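PDB 4Q0Y: uncharacterized protein from Clostridium sporogenes, which is of unknown function but adopts a hot dog, thioesterase-like fold and may therefore be related to the thioesterases. Local coordinates for residues 6-11 with 38-43; 64-69 with 95-100; 74-79 with 87-92. All blocks are in the same frame, centred on the assembly; numbering follows the deposited sequence.

Contact 1. Residues 6-11 with 38-43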
loop_
_atom_site.group_PDB
_atom_site.type_symbol
_atom_site.label_atom_id
_atom_site.label_comp_id
_atom_site.label_asym_id
_atom_site.label_seq_id
_atom_site.Cartn_x
_atom_site.Cartn_y
_atom_site.Cartn_z
ATOM N N SER B 6 -0.143 10.576 0.434
ATOM C CA SER B 6 -1.528 10.182 0.166
ATOM C C SER B 6 -1.693 9.647 -1.235
ATOM O O SER B 6 -2.539 8.765 -1.446
ATOM C CB SER B 6 -2.535 11.313 0.404
ATOM O OG SER B 6 -2.125 12.489 -0.250
ATOM N N SER B 7 -0.959 10.212 -2.200
ATOM C CA SER B 7 -1.053 9.766 -3.600
ATOM C C SER B 7 0.173 10.175 -4.389
ATOM O O SER B 7 0.856 11.139 -4.008
ATOM C CB SER B 7 -2.310 10.332 -4.271
ATOM O OG SER B 7 -2.308 11.767 -4.331
ATOM N N LEU B 8 0.447 9.439 -5.472
ATOM C CA LEU B 8 1.433 9.830 -6.494
ATOM C C LEU B 8 0.699 10.095 -7.782
ATOM O O LEU B 8 -0.180 9.321 -8.146
ATOM C CB LEU B 8 2.425 8.712 -6.793
ATOM C CG LEU B 8 3.636 8.622 -5.889
ATOM C CD1 LEU B 8 3.264 8.417 -4.447
ATOM C CD2 LEU B 8 4.499 7.483 -6.393
ATOM N N SER B 9 1.068 11.165 -8.466
ATOM C CA SER B 9 0.477 11.516 -9.767
ATOM C C SER B 9 1.319 10.968 -10.918
ATOM O O SER B 9 0.778 10.618 -11.956
ATOM C CB SER B 9 0.286 13.016 -9.889
ATOM O OG SER B 9 1.509 13.690 -9.635
ATOM N N SER B 10 2.634 10.886 -10.714
ATOM C CA SER B 10 3.549 10.334 -11.719
ATOM C C SER B 10 4.927 10.086 -11.112
ATOM O O SER B 10 5.210 10.572 -10.008
ATOM C CB SER B 10 3.724 11.291 -12.904
ATOM O OG SER B 10 4.266 12.516 -12.477
ATOM N N ILE B 11 5.755 9.352 -11.853
ATOM C CA ILE B 11 7.176 9.233 -11.551
ATOM C C ILE B 11 7.969 9.556 -12.819
ATOM O O ILE B 11 7.889 8.827 -13.785
ATOM C CB ILE B 11 7.587 7.813 -11.054
ATOM C CG1 ILE B 11 6.769 7.357 -9.838
ATOM C CG2 ILE B 11 9.084 7.782 -10.750
ATOM C CD1 ILE B 11 6.844 5.871 -9.548
ATOM N N LYS B 38 1.544 0.883 -6.020
ATOM C CA LYS B 38 2.568 -0.008 -5.473
ATOM C C LYS B 38 3.820 0.745 -4.981
ATOM O O LYS B 38 4.352 0.446 -3.882
ATOM C CB LYS B 38 2.953 -1.078 -6.476
ATOM C CG LYS B 38 1.878 -2.111 -6.731
ATOM C CD LYS B 38 2.221 -2.929 -7.961
ATOM C CE LYS B 38 1.210 -3.976 -8.289
ATOM N NZ LYS B 38 1.585 -4.763 -9.506
ATOM N N PHE B 39 4.251 1.762 -5.720
ATOM C CA PHE B 39 5.419 2.572 -5.282
ATOM C C PHE B 39 5.102 3.401 -4.034
ATOM O O PHE B 39 5.938 3.517 -3.135
ATOM C CB PHE B 39 5.939 3.466 -6.384
ATOM C CG PHE B 39 7.335 3.977 -6.122
ATOM C CD1 PHE B 39 8.403 3.091 -6.134
ATOM C CD2 PHE B 39 7.562 5.296 -5.778
ATOM C CE1 PHE B 39 9.690 3.540 -5.849
ATOM C CE2 PHE B 39 8.844 5.766 -5.510
ATOM C CZ PHE B 39 9.907 4.883 -5.542
ATOM N N LYS B 40 3.884 3.931 -3.953
ATOM C CA LYS B 40 3.431 4.665 -2.749
ATOM C C LYS B 40 3.584 3.807 -1.501
ATOM O O LYS B 40 4.079 4.276 -0.474
ATOM C CB LYS B 40 1.972 5.120 -2.878
ATOM C CG LYS B 40 1.483 5.955 -1.693
ATOM C CD LYS B 40 -0.012 6.269 -1.790
ATOM C CE LYS B 40 -0.839 5.537 -0.762
ATOM N NZ LYS B 40 -2.259 5.984 -0.769
ATOM N N VAL B 41 3.101 2.571 -1.583
ATOM C CA VAL B 41 3.105 1.657 -0.451
ATOM C C VAL B 41 4.546 1.427 0.043
ATOM O O VAL B 41 4.807 1.511 1.243
ATOM C CB VAL B 41 2.391 0.335 -0.790
ATOM C CG1 VAL B 41 2.654 -0.741 0.254
ATOM C CG2 VAL B 41 0.882 0.594 -0.918
ATOM N N ILE B 42 5.473 1.198 -0.893
ATOM C CA ILE B 42 6.904 1.065 -0.544
ATOM C C ILE B 42 7.423 2.329 0.149
ATOM O O ILE B 42 8.016 2.230 1.237
ATOM C CB ILE B 42 7.770 0.738 -1.781
ATOM C CG1 ILE B 42 7.456 -0.688 -2.225
ATOM C CG2 ILE B 42 9.268 0.944 -1.478
ATOM C CD1 ILE B 42 7.993 -1.040 -3.592
HETATM N N MSE B 43 7.161 3.497 -0.446
HETATM C CA MSE B 43 7.654 4.776 0.087
HETATM C C MSE B 43 7.114 5.063 1.478
HETATM O O MSE B 43 7.848 5.591 2.324
HETATM C CB MSE B 43 7.398 5.955 -0.846
HETATM C CG MSE B 43 8.166 5.857 -2.171
HETATM SE SE MSE B 43 10.126 5.837 -1.930
HETATM C CE MSE B 43 10.258 7.621 -1.103
#
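Ser-6 meets Lys-40 through its backbone: the ammonium NZ of Lys-40 donates to Ser-6 O at 2.9 Å, approaching from above the carbonyl plane, 52° out of it. Lysine suits this place because its long chain can pack as a hydrocarbon and still deliver a charge to the strand. From CB to CD the chain is extended; a bend at chi3 (110°) then swings CE off that line. The same NZ bonds Glu-4 of the second subunit, a negative partner that would favour the protonated amine and that draws this contact into the dimer interface. At Ser-7 the touch is lighter, CA lying 4.1 Å from Lys-40 CD. Ser-6 and Ser-7 together face Lys-77 on the neighbouring strand as a classic beta bulge.

Leu-8 points at the helix and divides its branches between two residues. CD1 rests against the start of the lysine chain, 3.9 Å from Lys-40 CB, while CD2 comes in at the edge of the Phe-39 ring, near its plane, 3.8 Å from CD2 of Phe-39. A forked apolar residue is apt here, since one methyl finds aliphatic carbon and the other aromatic. After two serines the strand turns a side chain inward again at Ile-11, whose CD1 reaches the same ring and stands 3.9 Å from Phe-39 CD2. Phe-39 CG is anti to the backbone N; Leu-8 CD2 meets ring atom CD2, whereas Ile-11 CD1 lies against both CG and CD2.

Strand 4-15 passes helix 33-44 with segment axes 8.3 Å apart at closest and 130° between their directions. The phenyl group also packs on Ile-72 of strand 68-80 and on Leu-91 and Ile-93 of strand 83-95, while Ile-42 turns instead toward helix 117-126.

Contact 2. Residues 64-69 with 95-100; sequences ESFKYS and VGDSEG
Tyr-68 and Val-95 form an antiparallel hydrogen-bonded pair: Val-95 N gives a short, nearly straight bond to Tyr-68 O (2.8 Å, 171° at the hydrogen), and Tyr-68 N returns a longer one of 3.2 Å to Val-95 O. One residue earlier the regular pairing slips, for Lys-67 N donates to Gly-96 O at 3.0 Å from above the carbonyl plane. Val-95 packs CB against CB on Tyr-68, 4.1 Å apart, and its CG1 lies at the edge of the tyrosine ring; a compact beta-branched residue suits this last sheet position, where it also meets Leu-123 and Lys-124 of helix 117-126.

Lys-67 and Tyr-68 both face Val-95 and so make a classic beta bulge, set near the ends of strands 68-80 and 83-95 that lie away from their hairpin turn, in the antiparallel sheet of this hot dog-like fold. Beyond it the chain leaves the sheet through Gly-96, whose positive phi is easy for a residue without CB, and enters a type I turn from Asp-97 to Gly-100.

Phe-66 carries the outer half. Its CG is anti to the carbonyl carbon (chi1 -66°). The ring lies alongside Asp-97: CE2 stands 3.6 Å from Asp-97 CB, the two side chains point the same way, and ring and carboxylate planes are 24° apart. Aspartate fits the start of the turn, since OD1 accepts from Lys-101 N and, weakly, from Glu-99 N. Its CA makes a CA-H...O contact of 3.4 Å with Ser-65 O. That carbonyl also accepts a hydrogen bond from a water at 2.8 Å, and the same water accepts from Ser-98 N, bridging the segments at their exposed end.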
loop_
_atom_site.group_PDB
_atom_site.type_symbol
_atom_site.label_atom_id
_atom_site.label_comp_id
_atom_site.label_asym_id
_atom_site.label_seq_id
_atom_site.Cartn_x
_atom_site.Cartn_y
_atom_site.Cartn_z
ATOM N N GLU B 64 25.603 -1.685 -13.363
ATOM C CA GLU B 64 25.648 -2.923 -14.125
ATOM C C GLU B 64 25.260 -4.149 -13.309
ATOM O O GLU B 64 24.924 -5.179 -13.887
ATOM C CB GLU B 64 27.024 -3.148 -14.741
ATOM C CG GLU B 64 27.504 -2.100 -15.732
ATOM C CD GLU B 64 28.142 -0.865 -15.121
ATOM O OE1 GLU B 64 28.350 -0.766 -13.895
ATOM O OE2 GLU B 64 28.434 0.036 -15.894
ATOM N N SER B 65 25.327 -4.042 -11.973
ATOM C CA SER B 65 24.969 -5.126 -11.062
ATOM C C SER B 65 23.461 -5.312 -10.871
ATOM O O SER B 65 23.058 -6.257 -10.246
ATOM C CB SER B 65 25.615 -4.875 -9.686
ATOM O OG SER B 65 27.031 -4.713 -9.818
ATOM N N PHE B 66 22.639 -4.432 -11.435
ATOM C CA PHE B 66 21.195 -4.410 -11.206
ATOM C C PHE B 66 20.401 -4.550 -12.501
ATOM O O PHE B 66 20.874 -4.168 -13.574
ATOM C CB PHE B 66 20.825 -3.105 -10.512
ATOM C CG PHE B 66 21.399 -2.989 -9.133
ATOM C CD1 PHE B 66 22.676 -2.468 -8.950
ATOM C CD2 PHE B 66 20.668 -3.410 -8.021
ATOM C CE1 PHE B 66 23.236 -2.380 -7.666
ATOM C CE2 PHE B 66 21.212 -3.320 -6.740
ATOM C CZ PHE B 66 22.506 -2.828 -6.573
ATOM N N LYS B 67 19.199 -5.117 -12.394
ATOM C CA LYS B 67 18.285 -5.217 -13.529
ATOM C C LYS B 67 17.901 -3.839 -14.055
ATOM O O LYS B 67 17.984 -3.603 -15.270
ATOM C CB LYS B 67 17.025 -6.015 -13.145
ATOM C CG LYS B 67 15.949 -6.191 -14.202
ATOM C CD LYS B 67 16.378 -7.178 -15.248
ATOM C CE LYS B 67 15.607 -6.961 -16.528
ATOM N NZ LYS B 67 15.855 -8.032 -17.528
ATOM N N TYR B 68 17.502 -2.942 -13.154
ATOM C CA TYR B 68 17.166 -1.561 -13.512
ATOM C C TYR B 68 17.906 -0.604 -12.617
ATOM O O TYR B 68 18.069 -0.873 -11.404
ATOM C CB TYR B 68 15.696 -1.264 -13.361
ATOM C CG TYR B 68 14.797 -2.179 -14.119
ATOM C CD1 TYR B 68 14.767 -2.141 -15.523
ATOM C CD2 TYR B 68 13.973 -3.080 -13.462
ATOM C CE1 TYR B 68 13.941 -2.996 -16.236
ATOM C CE2 TYR B 68 13.135 -3.934 -14.160
ATOM C CZ TYR B 68 13.118 -3.886 -15.548
ATOM O OH TYR B 68 12.310 -4.706 -16.261
ATOM N N SER B 69 18.385 0.474 -13.220
ATOM C CA SER B 69 19.002 1.583 -12.475
ATOM C C SER B 69 18.481 2.874 -13.084
ATOM O O SER B 69 18.646 3.109 -14.276
ATOM C CB SER B 69 20.531 1.570 -12.456
ATOM O OG SER B 69 21.022 0.286 -12.183
ATOM N N VAL B 95 17.560 -1.609 -8.777
ATOM C CA VAL B 95 16.557 -2.671 -8.630
ATOM C C VAL B 95 17.114 -4.019 -9.073
ATOM O O VAL B 95 17.453 -4.184 -10.251
ATOM C CB VAL B 95 15.266 -2.384 -9.440
ATOM C CG1 VAL B 95 14.216 -3.488 -9.256
ATOM C CG2 VAL B 95 14.676 -1.034 -9.072
ATOM N N GLY B 96 17.153 -4.983 -8.151
ATOM C CA GLY B 96 17.441 -6.357 -8.484
ATOM C C GLY B 96 18.880 -6.700 -8.771
ATOM O O GLY B 96 19.274 -6.863 -9.937
ATOM N N ASP B 97 19.659 -6.838 -7.701
ATOM C CA ASP B 97 21.020 -7.380 -7.805
ATOM C C ASP B 97 20.983 -8.906 -7.872
ATOM O O ASP B 97 19.897 -9.504 -7.881
ATOM C CB ASP B 97 21.952 -6.821 -6.713
ATOM C CG ASP B 97 21.627 -7.300 -5.292
ATOM O OD1 ASP B 97 20.807 -8.221 -5.061
ATOM O OD2 ASP B 97 22.264 -6.734 -4.379
ATOM N N SER B 98 22.160 -9.526 -7.889
ATOM C CA SER B 98 22.276 -10.988 -7.941
ATOM C C SER B 98 21.680 -11.696 -6.710
ATOM O O SER B 98 21.350 -12.859 -6.803
ATOM C CB SER B 98 23.734 -11.409 -8.141
ATOM O OG SER B 98 24.520 -11.092 -7.002
ATOM N N GLU B 99 21.560 -10.998 -5.573
ATOM C CA GLU B 99 20.873 -11.532 -4.386
ATOM C C GLU B 99 19.387 -11.194 -4.324
ATOM O O GLU B 99 18.744 -11.529 -3.344
ATOM C CB GLU B 99 21.566 -11.035 -3.124
ATOM C CG GLU B 99 23.032 -11.435 -3.102
ATOM C CD GLU B 99 23.640 -11.325 -1.726
ATOM O OE1 GLU B 99 23.329 -10.344 -1.027
ATOM O OE2 GLU B 99 24.423 -12.219 -1.357
ATOM N N GLY B 100 18.846 -10.537 -5.355
ATOM C CA GLY B 100 17.453 -10.162 -5.391
ATOM C C GLY B 100 17.115 -8.927 -4.549
ATOM O O GLY B 100 15.944 -8.688 -4.289
HETATM O O HOH W 1 24.509 -8.163 -8.756
#

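Contact 3. Residues 74-79 with 87-92; sequences PNLKYV and GYFLLY
Leu-76 and Gly-87 pair within the beta hairpin of strands 68-80 and 83-95, part of the antiparallel sheet of the hot dog-like fold. They exchange two backbone hydrogen bonds, Leu-76 N to Gly-87 O at 3.0 Å and Gly-87 N to Leu-76 O at 2.9 Å; Asn-75 and Tyr-88 follow as a non-hydrogen-bonded pair.

The tight side is apolar. Leu-76 CG sits between backbone N and carbonyl carbon (chi1 57°), bent over the partner strand near Gly-87 O, and its CD2 reaches Phe-89 CD2 at 3.7 Å. On the same phenyl group Pro-74 CG approaches the ring edge, near its plane, and lies 3.9 Å from Phe-89 CB, the two side chains crossing at about a right angle. Leu-91 CD1 closes on Pro-74 CG as well. This cluster continues into helix 33-44, where Phe-89 and Leu-91 both touch Met-43. Also on the Leu-76 side, nearer the hairpin turn, Gly-87 lacks CB and so allows CE1, at the edge of the Tyr-78 ring, to approach its CA.

The other face is looser. Asn-75 OD1 comes no nearer to Tyr-88 than 3.8 Å, at CB, and has its polar partner in Gln-73; the Tyr-88 ring leads away from the first strand into an exposed setting, which a hydroxyl-bearing aromatic tolerates.

Proline has no N-H to give where it opposes Phe-89, so that end keeps one bond, from Phe-89 N to Pro-74 O at 3.3 Å, while Pro-74 CD lies 3.3 Å from Phe-89 O.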
loop_
_atom_site.group_PDB
_atom_site.type_symbol
_atom_site.label_atom_id
_atom_site.label_comp_id
_atom_site.label_asym_id
_atom_site.label_seq_id
_atom_site.Cartn_x
_atom_site.Cartn_y
_atom_site.Cartn_z
ATOM N N PRO B 74 9.390 10.884 -8.022
ATOM C CA PRO B 74 7.970 10.691 -7.751
ATOM C C PRO B 74 7.335 12.025 -7.393
ATOM O O PRO B 74 7.871 12.758 -6.539
ATOM C CB PRO B 74 7.947 9.731 -6.547
ATOM C CG PRO B 74 9.260 9.898 -5.899
ATOM C CD PRO B 74 10.232 10.193 -7.016
ATOM N N ASN B 75 6.242 12.343 -8.078
ATOM C CA ASN B 75 5.474 13.546 -7.873
ATOM C C ASN B 75 4.246 13.153 -7.084
ATOM O O ASN B 75 3.524 12.230 -7.468
ATOM C CB ASN B 75 5.105 14.156 -9.220
ATOM C CG ASN B 75 6.329 14.576 -9.982
ATOM O OD1 ASN B 75 7.102 15.401 -9.503
ATOM N ND2 ASN B 75 6.567 13.950 -11.117
ATOM N N LEU B 76 4.046 13.806 -5.950
ATOM C CA LEU B 76 3.125 13.303 -4.959
ATOM C C LEU B 76 2.357 14.356 -4.200
ATOM O O LEU B 76 2.669 15.554 -4.253
ATOM C CB LEU B 76 3.897 12.397 -4.002
ATOM C CG LEU B 76 5.097 13.035 -3.283
ATOM C CD1 LEU B 76 4.700 13.849 -2.066
ATOM C CD2 LEU B 76 6.099 11.939 -2.931
ATOM N N LYS B 77 1.368 13.878 -3.475
ATOM C CA LYS B 77 0.640 14.682 -2.475
ATOM C C LYS B 77 0.863 14.030 -1.142
ATOM O O LYS B 77 0.884 12.790 -1.074
ATOM C CB LYS B 77 -0.856 14.753 -2.757
ATOM C CG LYS B 77 -1.120 15.451 -4.056
ATOM C CD LYS B 77 -2.579 15.579 -4.428
ATOM C CE LYS B 77 -2.625 16.323 -5.770
ATOM N NZ LYS B 77 -2.623 17.810 -5.604
ATOM N N TYR B 78 0.998 14.855 -0.098
ATOM C CA TYR B 78 1.087 14.376 1.269
ATOM C C TYR B 78 0.252 15.177 2.236
ATOM O O TYR B 78 -0.112 16.321 1.963
ATOM C CB TYR B 78 2.560 14.313 1.680
ATOM C CG TYR B 78 3.262 15.646 1.783
ATOM C CD1 TYR B 78 3.830 16.256 0.646
ATOM C CD2 TYR B 78 3.388 16.288 3.011
ATOM C CE1 TYR B 78 4.500 17.474 0.745
ATOM C CE2 TYR B 78 4.049 17.523 3.128
ATOM C CZ TYR B 78 4.607 18.109 1.981
ATOM O OH TYR B 78 5.255 19.331 2.063
ATOM N N VAL B 79 -0.060 14.555 3.377
ATOM C CA VAL B 79 -0.887 15.148 4.398
ATOM C C VAL B 79 0.010 15.530 5.573
ATOM O O VAL B 79 0.834 14.720 6.006
ATOM C CB VAL B 79 -2.003 14.193 4.871
ATOM C CG1 VAL B 79 -2.723 14.731 6.087
ATOM C CG2 VAL B 79 -2.992 13.947 3.738
ATOM N N GLY B 87 4.341 17.768 -3.390
ATOM C CA GLY B 87 5.759 17.586 -3.165
ATOM C C GLY B 87 6.364 16.618 -4.162
ATOM O O GLY B 87 5.709 16.162 -5.096
ATOM N N TYR B 88 7.627 16.290 -3.917
ATOM C CA TYR B 88 8.349 15.299 -4.691
ATOM C C TYR B 88 9.579 14.835 -3.936
ATOM O O TYR B 88 9.996 15.459 -2.935
ATOM C CB TYR B 88 8.767 15.849 -6.069
ATOM C CG TYR B 88 9.704 17.023 -6.009
ATOM C CD1 TYR B 88 9.224 18.342 -5.881
ATOM C CD2 TYR B 88 11.092 16.820 -6.023
ATOM C CE1 TYR B 88 10.100 19.417 -5.785
ATOM C CE2 TYR B 88 11.976 17.907 -5.951
ATOM C CZ TYR B 88 11.473 19.187 -5.823
ATOM O OH TYR B 88 12.335 20.231 -5.739
ATOM N N PHE B 89 10.140 13.736 -4.414
ATOM C CA PHE B 89 11.454 13.259 -3.966
ATOM C C PHE B 89 12.357 13.143 -5.180
ATOM O O PHE B 89 11.888 12.996 -6.307
ATOM C CB PHE B 89 11.401 11.899 -3.266
ATOM C CG PHE B 89 10.700 11.912 -1.947
ATOM C CD1 PHE B 89 11.196 12.669 -0.891
ATOM C CD2 PHE B 89 9.563 11.138 -1.749
ATOM C CE1 PHE B 89 10.537 12.690 0.340
ATOM C CE2 PHE B 89 8.904 11.153 -0.522
ATOM C CZ PHE B 89 9.381 11.932 0.515
ATOM N N LEU B 90 13.662 13.246 -4.948
ATOM C CA LEU B 90 14.683 12.967 -5.949
ATOM C C LEU B 90 15.441 11.748 -5.416
ATOM O O LEU B 90 16.085 11.826 -4.366
ATOM C CB LEU B 90 15.619 14.154 -6.129
ATOM C CG LEU B 90 14.938 15.455 -6.586
ATOM C CD1 LEU B 90 15.950 16.570 -6.669
ATOM C CD2 LEU B 90 14.232 15.255 -7.920
ATOM N N LEU B 91 15.291 10.621 -6.109
ATOM C CA LEU B 91 15.835 9.344 -5.664
ATOM C C LEU B 91 16.734 8.735 -6.716
ATOM O O LEU B 91 16.515 8.904 -7.907
ATOM C CB LEU B 91 14.712 8.370 -5.357
ATOM C CG LEU B 91 13.563 8.850 -4.464
ATOM C CD1 LEU B 91 12.477 7.788 -4.438
ATOM C CD2 LEU B 91 14.075 9.141 -3.069
ATOM N N TYR B 92 17.728 7.974 -6.251
ATOM C CA TYR B 92 18.459 7.010 -7.101
ATOM C C TYR B 92 17.906 5.647 -6.733
ATOM O O TYR B 92 17.799 5.326 -5.544
ATOM C CB TYR B 92 19.983 7.048 -6.874
ATOM C CG TYR B 92 20.598 8.444 -6.712
ATOM C CD1 TYR B 92 20.168 9.543 -7.492
ATOM C CD2 TYR B 92 21.657 8.645 -5.834
ATOM C CE1 TYR B 92 20.733 10.803 -7.342
ATOM C CE2 TYR B 92 22.234 9.907 -5.679
ATOM C CZ TYR B 92 21.763 10.980 -6.431
ATOM O OH TYR B 92 22.333 12.219 -6.300
#

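In the fold
From the N terminus, contact 1 comes first: the chain leaves strand 4-15, passes through strand 26-30, and helix 33-44 folds back against the first strand, closing a loop of 26 residues. Only then does contact 2 open at 64-69, to close at 95-100 after nearly the whole of strands 68-80 and 83-95. Contact 3 nests inside that loop, joining the same two strands nearer their hairpin turn, about 23 Å from contact 2 between centres. Contacts 1 and 3 have centres about 8 Å apart and touch, since strands 4-15 and 68-80 are sheet neighbours. Both reach the second subunit; contact 2 lies across the chain's centre, at the other ends of the hairpin strands.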